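Local coordinates for protein translation factor SUI1 homolog (Pyrococcus horikoshii, PDB 5ZCY) that probably takes part in translation initiation, as an archaeal initiation factor 1 of the SUI1 family that is expected to bind mRNA, at residues Leu18-Arg23 against Glu93-Val98; Lys25-Arg30 against Ile39-Asp44. All coordinates share one frame; numbering follows the deposited sequence.

Interaction 1 (Leu18-Arg23 against Glu93-Val98); sequences LKEQQR and EELIEV
Glu94 opens the contact from a short 3-10 turn, 93-95, and reaches the other segment chiefly by its backbone. Its carbonyl O faces CD2 of Leu18 at 3.8 Å and lies 3.5 Å from CG of Gln22, so a methyl and a methylene close around this one oxygen. A water molecule donates to OE1 of Glu94 at 2.7 Å and accepts a weak bond from the backbone N of Leu18.

Leu95 is the apolar centre, and its methyls are what reach the loop. CD2 meets CD1 of Leu18 at 3.9 Å, the two chains crossing obliquely, rests on the carboxyl end of Glu20, CD being 3.7 Å away, and also touches CG of Arg23. CD1 sits at the edge of the Arg23 guanidinium, 3.7 Å from NH1, where the two side chains run alongside each other in the same direction. A branched leucine suits this place because one residue serves three neighbours. Gln22, the centre of an inverse gamma turn, brings the backbone past the Leu95 carbonyl, which N of Arg23 approaches at an angle too poor for a hydrogen bond. Leu95 is backbone-bonded instead to Ile24, where the parallel pairing with strand 24-30 starts.

At Ile96 the strand begins, and its carbonyl O lies 3.2 Å from NE2 of Gln22, whose long extended chain suits the place: its methylenes lie on backbone while the amide reaches the strand. Glu97 follows, with CB 3.8 Å from OE1 of Gln22; the two chains cross at about a right angle, and the carboxylate itself pairs with Lys25.

Ile96 points away from this loop and packs on Leu86 of helix 82-88. The contact thus lays the loop before strand 24-30 across the entry to edge strand 96-98.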
loop_
_atom_site.group_PDB
_atom_site.type_symbol
_atom_site.label_atom_id
_atom_site.label_comp_id
_atom_site.label_asym_id
_atom_site.label_seq_id
_atom_site.Cartn_x
_atom_site.Cartn_y
_atom_site.Cartn_z
ATOM N N LEU A 18 -6.345 0.804 20.585
ATOM C CA LEU A 18 -6.799 0.250 19.303
ATOM C C LEU A 18 -7.426 -1.079 19.509
ATOM O O LEU A 18 -6.833 -1.914 20.204
ATOM C CB LEU A 18 -5.591 0.102 18.389
ATOM C CG LEU A 18 -5.807 -0.341 16.957
ATOM C CD1 LEU A 18 -6.427 0.853 16.207
ATOM C CD2 LEU A 18 -4.439 -0.751 16.358
ATOM N N LYS A 19 -8.603 -1.308 18.936
ATOM C CA LYS A 19 -9.355 -2.502 19.173
ATOM C C LYS A 19 -9.359 -3.408 17.960
ATOM O O LYS A 19 -10.336 -4.155 17.741
ATOM C CB LYS A 19 -10.820 -2.146 19.550
ATOM C CG LYS A 19 -11.059 -1.287 20.785
ATOM C CD LYS A 19 -10.622 -2.008 22.098
ATOM C CE LYS A 19 -11.020 -1.181 23.344
ATOM N NZ LYS A 19 -10.838 0.298 23.266
ATOM N N GLU A 20 -8.308 -3.364 17.141
ATOM C CA GLU A 20 -8.290 -4.236 15.922
ATOM C C GLU A 20 -6.833 -4.640 15.719
ATOM O O GLU A 20 -5.950 -4.184 16.439
ATOM C CB GLU A 20 -8.891 -3.500 14.702
ATOM C CG GLU A 20 -8.705 -2.011 14.825
ATOM C CD GLU A 20 -9.484 -1.154 13.872
ATOM O OE1 GLU A 20 -9.839 -1.635 12.798
ATOM O OE2 GLU A 20 -9.681 0.053 14.233
ATOM N N GLN A 21 -6.574 -5.523 14.780
ATOM C CA GLN A 21 -5.214 -5.855 14.431
ATOM C C GLN A 21 -4.619 -4.772 13.513
ATOM O O GLN A 21 -5.325 -3.895 12.998
ATOM C CB GLN A 21 -5.152 -7.239 13.788
ATOM C CG GLN A 21 -5.936 -7.451 12.501
ATOM C CD GLN A 21 -6.084 -8.940 12.222
ATOM O OE1 GLN A 21 -5.095 -9.626 11.918
ATOM N NE2 GLN A 21 -7.304 -9.464 12.380
ATOM N N GLN A 22 -3.297 -4.816 13.333
ATOM C CA GLN A 22 -2.601 -3.960 12.371
ATOM C C GLN A 22 -2.903 -4.452 10.959
ATOM O O GLN A 22 -2.149 -5.200 10.310
ATOM C CB GLN A 22 -1.095 -3.983 12.614
ATOM C CG GLN A 22 -0.737 -2.907 13.593
ATOM C CD GLN A 22 0.733 -2.739 13.636
ATOM O OE1 GLN A 22 1.418 -3.698 13.977
ATOM N NE2 GLN A 22 1.240 -1.548 13.259
ATOM N N ARG A 23 -4.093 -4.113 10.565
ATOM C CA ARG A 23 -4.762 -4.742 9.524
ATOM C C ARG A 23 -4.146 -4.248 8.204
ATOM O O ARG A 23 -4.324 -5.054 7.297
ATOM C CB ARG A 23 -6.315 -4.505 9.576
ATOM C CG ARG A 23 -6.799 -3.099 9.921
ATOM C CD ARG A 23 -8.313 -2.874 9.819
ATOM N NE ARG A 23 -8.770 -2.915 8.428
ATOM C CZ ARG A 23 -8.455 -2.033 7.471
ATOM N NH1 ARG A 23 -7.701 -0.976 7.709
ATOM N NH2 ARG A 23 -8.934 -2.185 6.246
ATOM N N GLU A 93 -2.298 5.774 11.082
ATOM C CA GLU A 93 -0.908 5.175 11.001
ATOM C C GLU A 93 -0.808 4.009 11.938
ATOM O O GLU A 93 -0.092 3.055 11.687
ATOM C CB GLU A 93 0.169 6.232 11.271
ATOM C CG GLU A 93 0.420 7.234 10.132
ATOM C CD GLU A 93 1.627 8.176 10.373
ATOM O OE1 GLU A 93 2.389 7.931 11.342
ATOM O OE2 GLU A 93 1.844 9.151 9.593
ATOM N N GLU A 94 -1.608 3.947 12.986
ATOM C CA GLU A 94 -1.581 2.758 13.855
ATOM C C GLU A 94 -2.102 1.473 13.287
ATOM O O GLU A 94 -1.870 0.368 13.776
ATOM C CB GLU A 94 -2.352 3.057 15.173
ATOM C CG GLU A 94 -1.496 3.711 16.227
ATOM C CD GLU A 94 -2.325 3.982 17.467
ATOM O OE1 GLU A 94 -2.440 3.067 18.336
ATOM O OE2 GLU A 94 -2.816 5.131 17.600
ATOM N N LEU A 95 -2.855 1.532 12.175
ATOM C CA LEU A 95 -3.335 0.362 11.551
ATOM C C LEU A 95 -2.319 -0.191 10.522
ATOM O O LEU A 95 -2.554 -1.278 10.074
ATOM C CB LEU A 95 -4.574 0.637 10.750
ATOM C CG LEU A 95 -5.827 1.040 11.512
ATOM C CD1 LEU A 95 -6.842 1.418 10.419
ATOM C CD2 LEU A 95 -6.312 -0.106 12.381
ATOM N N ILE A 96 -1.257 0.586 10.281
ATOM C CA ILE A 96 -0.308 0.223 9.182
ATOM C C ILE A 96 0.912 -0.494 9.714
ATOM O O ILE A 96 1.589 0.110 10.570
ATOM C CB ILE A 96 0.095 1.446 8.430
ATOM C CG1 ILE A 96 -1.135 2.189 7.793
ATOM C CG2 ILE A 96 0.981 1.041 7.208
ATOM C CD1 ILE A 96 -0.845 3.553 7.332
ATOM N N GLU A 97 1.112 -1.719 9.327
ATOM C CA GLU A 97 2.327 -2.511 9.721
ATOM C C GLU A 97 3.219 -2.544 8.478
ATOM O O GLU A 97 2.846 -3.210 7.504
ATOM C CB GLU A 97 2.055 -3.905 10.230
ATOM C CG GLU A 97 3.476 -4.567 10.576
ATOM C CD GLU A 97 3.482 -6.031 11.028
ATOM O OE1 GLU A 97 2.527 -6.798 10.689
ATOM O OE2 GLU A 97 4.584 -6.466 11.594
ATOM N N VAL A 98 4.390 -1.962 8.577
ATOM C CA VAL A 98 5.391 -2.063 7.477
ATOM C C VAL A 98 6.310 -3.238 7.837
ATOM O O VAL A 98 6.985 -3.210 8.845
ATOM C CB VAL A 98 6.111 -0.769 7.299
ATOM C CG1 VAL A 98 7.354 -0.929 6.408
ATOM C CG2 VAL A 98 5.161 0.325 6.853
HETATM O O HOH W 1 -4.308 3.138 20.251
#

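Interaction 2 (Lys25-Arg30 against Ile39-Asp44); sequences KVYIER and IIEGID
Four backbone hydrogen bonds join strands 24-30 and 36-41 here: Lys25 and Glu41 form one antiparallel hydrogen-bonded pair, Tyr27 and Ile39 the other, each exchanging two bonds. The bonds from N of Glu41 to O of Lys25 (2.9 Å) and from N of Ile39 to O of Tyr27 (2.8 Å) are almost straight, at 176° and 178°. Between them lies the non-hydrogen-bonded pair Val26 and Ile40.

Among side chains, OH of Tyr27 donates a very short bond of 2.5 Å to OE1 of Glu41, met from above the carboxylate plane. Arg71 forms a salt bridge with Glu29 but only a long, weak ion pair with Glu41 and a weak hydrogen bond with the Tyr27 hydroxyl, so it probably offsets mainly the charge of Glu29.

On the face that carries Lys25, Tyr27, Ile39 and Glu41, the apolar packing centres on Ile39. Its CB stands over the Tyr27 ring in a CH-pi contact, 3.9 Å from the centroid, while CG2 touches CZ at 3.5 Å. Tyr27 CG occupies the crowded position between backbone N and carbonyl carbon (chi1 57°), which swings the ring towards the neighbouring strand. An alanine here would remove the ring over Ile39 and the hydroxyl donating to Glu41, and would probably leave Ile39 less well covered and the carboxylate less firmly held. Ile39 CG1 lies against CG of Glu29 at 3.7 Å.

On the other face, the beta-branched Val26 and Ile40 are buried, Ile40 reaching Leu57 of helix 50-61. The pairing is that of a beta hairpin in the alpha+beta SUI1 fold, whose mixed sheet has helices on one face.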
loop_
_atom_site.group_PDB
_atom_site.type_symbol
_atom_site.label_atom_id
_atom_site.label_comp_id
_atom_site.label_asym_id
_atom_site.label_seq_id
_atom_site.Cartn_x
_atom_site.Cartn_y
_atom_site.Cartn_z
ATOM N N LYS A 25 -1.181 -4.164 5.962
ATOM C CA LYS A 25 0.122 -4.700 5.890
ATOM C C LYS A 25 0.809 -4.206 4.640
ATOM O O LYS A 25 0.228 -4.261 3.582
ATOM C CB LYS A 25 0.094 -6.209 5.835
ATOM C CG LYS A 25 -0.628 -6.930 6.932
ATOM C CD LYS A 25 0.012 -6.586 8.203
ATOM C CE LYS A 25 -0.396 -7.583 9.309
ATOM N NZ LYS A 25 -0.108 -7.029 10.653
ATOM N N VAL A 26 2.060 -3.832 4.776
ATOM C CA VAL A 26 2.854 -3.351 3.662
ATOM C C VAL A 26 4.115 -4.205 3.648
ATOM O O VAL A 26 4.859 -4.214 4.651
ATOM C CB VAL A 26 3.205 -1.892 3.717
ATOM C CG1 VAL A 26 4.019 -1.452 2.483
ATOM C CG2 VAL A 26 1.984 -1.018 3.909
ATOM N N TYR A 27 4.408 -4.834 2.529
ATOM C CA TYR A 27 5.576 -5.744 2.496
ATOM C C TYR A 27 6.126 -5.784 1.094
ATOM O O TYR A 27 5.498 -5.285 0.212
ATOM C CB TYR A 27 5.190 -7.106 2.968
ATOM C CG TYR A 27 4.075 -7.838 2.282
ATOM C CD1 TYR A 27 2.778 -7.679 2.676
ATOM C CD2 TYR A 27 4.299 -8.723 1.204
ATOM C CE1 TYR A 27 1.698 -8.356 2.070
ATOM C CE2 TYR A 27 3.251 -9.339 0.583
ATOM C CZ TYR A 27 1.951 -9.207 1.024
ATOM O OH TYR A 27 0.845 -9.813 0.495
ATOM N N ILE A 28 7.246 -6.443 0.879
ATOM C CA ILE A 28 7.898 -6.458 -0.432
ATOM C C ILE A 28 7.796 -7.802 -1.010
ATOM O O ILE A 28 7.893 -8.843 -0.307
ATOM C CB ILE A 28 9.397 -6.166 -0.282
ATOM C CG1 ILE A 28 9.635 -4.842 0.309
ATOM C CG2 ILE A 28 10.135 -6.449 -1.603
ATOM C CD1 ILE A 28 9.061 -3.770 -0.535
ATOM N N GLU A 29 7.536 -7.873 -2.312
ATOM C CA GLU A 29 7.603 -9.121 -3.134
ATOM C C GLU A 29 8.636 -8.876 -4.228
ATOM O O GLU A 29 9.009 -7.761 -4.593
ATOM C CB GLU A 29 6.273 -9.507 -3.756
ATOM C CG GLU A 29 5.277 -10.133 -2.769
ATOM C CD GLU A 29 3.954 -10.584 -3.335
ATOM O OE1 GLU A 29 3.610 -10.233 -4.476
ATOM O OE2 GLU A 29 3.157 -11.278 -2.552
ATOM N N ARG A 30 9.119 -10.010 -4.745
ATOM C CA ARG A 30 10.147 -9.965 -5.825
ATOM C C ARG A 30 9.513 -9.668 -7.100
ATOM O O ARG A 30 8.376 -10.023 -7.398
ATOM C CB ARG A 30 10.776 -11.342 -6.067
ATOM C CG ARG A 30 11.265 -12.024 -4.904
ATOM C CD ARG A 30 12.103 -11.217 -4.057
ATOM N NE ARG A 30 13.130 -10.543 -4.777
ATOM C CZ ARG A 30 14.047 -9.726 -4.209
ATOM N NH1 ARG A 30 13.991 -9.495 -2.942
ATOM N NH2 ARG A 30 14.991 -9.097 -4.918
ATOM N N ILE A 39 3.700 -4.328 -1.710
ATOM C CA ILE A 39 2.352 -4.803 -1.645
ATOM C C ILE A 39 1.705 -4.160 -0.454
ATOM O O ILE A 39 2.258 -4.088 0.638
ATOM C CB ILE A 39 2.285 -6.343 -1.444
ATOM C CG1 ILE A 39 3.192 -7.083 -2.432
ATOM C CG2 ILE A 39 0.863 -6.846 -1.390
ATOM C CD1 ILE A 39 2.839 -6.805 -3.857
ATOM N N ILE A 40 0.485 -3.619 -0.718
ATOM C CA ILE A 40 -0.377 -3.084 0.424
ATOM C C ILE A 40 -1.643 -3.979 0.455
ATOM O O ILE A 40 -2.417 -4.022 -0.543
ATOM C CB ILE A 40 -0.777 -1.613 0.174
ATOM C CG1 ILE A 40 0.464 -0.768 -0.002
ATOM C CG2 ILE A 40 -1.628 -1.133 1.310
ATOM C CD1 ILE A 40 0.144 0.513 -0.764
ATOM N N GLU A 41 -1.772 -4.648 1.568
ATOM C CA GLU A 41 -2.897 -5.600 1.765
ATOM C C GLU A 41 -3.631 -5.212 2.988
ATOM O O GLU A 41 -3.145 -4.610 3.920
ATOM C CB GLU A 41 -2.303 -7.039 1.953
ATOM C CG GLU A 41 -3.087 -8.295 1.855
ATOM C CD GLU A 41 -1.997 -9.401 1.980
ATOM O OE1 GLU A 41 -1.561 -9.871 0.979
ATOM O OE2 GLU A 41 -1.476 -9.635 3.122
ATOM N N GLY A 42 -4.948 -5.343 2.982
ATOM C CA GLY A 42 -5.755 -5.049 4.161
ATOM C C GLY A 42 -6.653 -3.850 4.129
ATOM O O GLY A 42 -7.505 -3.620 5.034
ATOM N N ILE A 43 -6.519 -3.027 3.103
ATOM C CA ILE A 43 -7.484 -1.962 2.892
ATOM C C ILE A 43 -8.785 -2.618 2.421
ATOM O O ILE A 43 -8.763 -3.440 1.519
ATOM C CB ILE A 43 -6.988 -0.963 1.893
ATOM C CG1 ILE A 43 -5.804 -0.194 2.440
ATOM C CG2 ILE A 43 -8.096 0.066 1.543
ATOM C CD1 ILE A 43 -5.052 0.652 1.422
ATOM N N ASP A 44 -9.913 -2.244 3.018
ATOM C CA ASP A 44 -11.198 -2.910 2.773
ATOM C C ASP A 44 -11.634 -2.578 1.315
ATOM O O ASP A 44 -11.986 -1.420 0.975
ATOM C CB ASP A 44 -12.174 -2.340 3.779
ATOM C CG ASP A 44 -13.545 -2.964 3.709
ATOM O OD1 ASP A 44 -13.939 -3.468 2.659
ATOM O OD2 ASP A 44 -14.183 -2.997 4.810
#

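The centres of interaction 1 and interaction 2 lie about 13 Å apart, and strand 24-30 lies between them, pairing with 96-98 along one edge and with 36-41 along the other. Lys25 is the clearest bridge, its NZ forming a 2.6 Å salt bridge with OE1 of Glu97 and a hydrogen bond to the carbonyl of Gln22. The backbone continues the sheet, with N of Val26 2.9 Å from O of Glu97 in a probable hydrogen bond. Along the chain, interaction 2 is nested inside the loop that interaction 1 closes. Arg30, of the nitrite pocket with Ala31 and Arg32, makes no contact with 39-44, so the pocket lies beyond the paired residues of interaction 2.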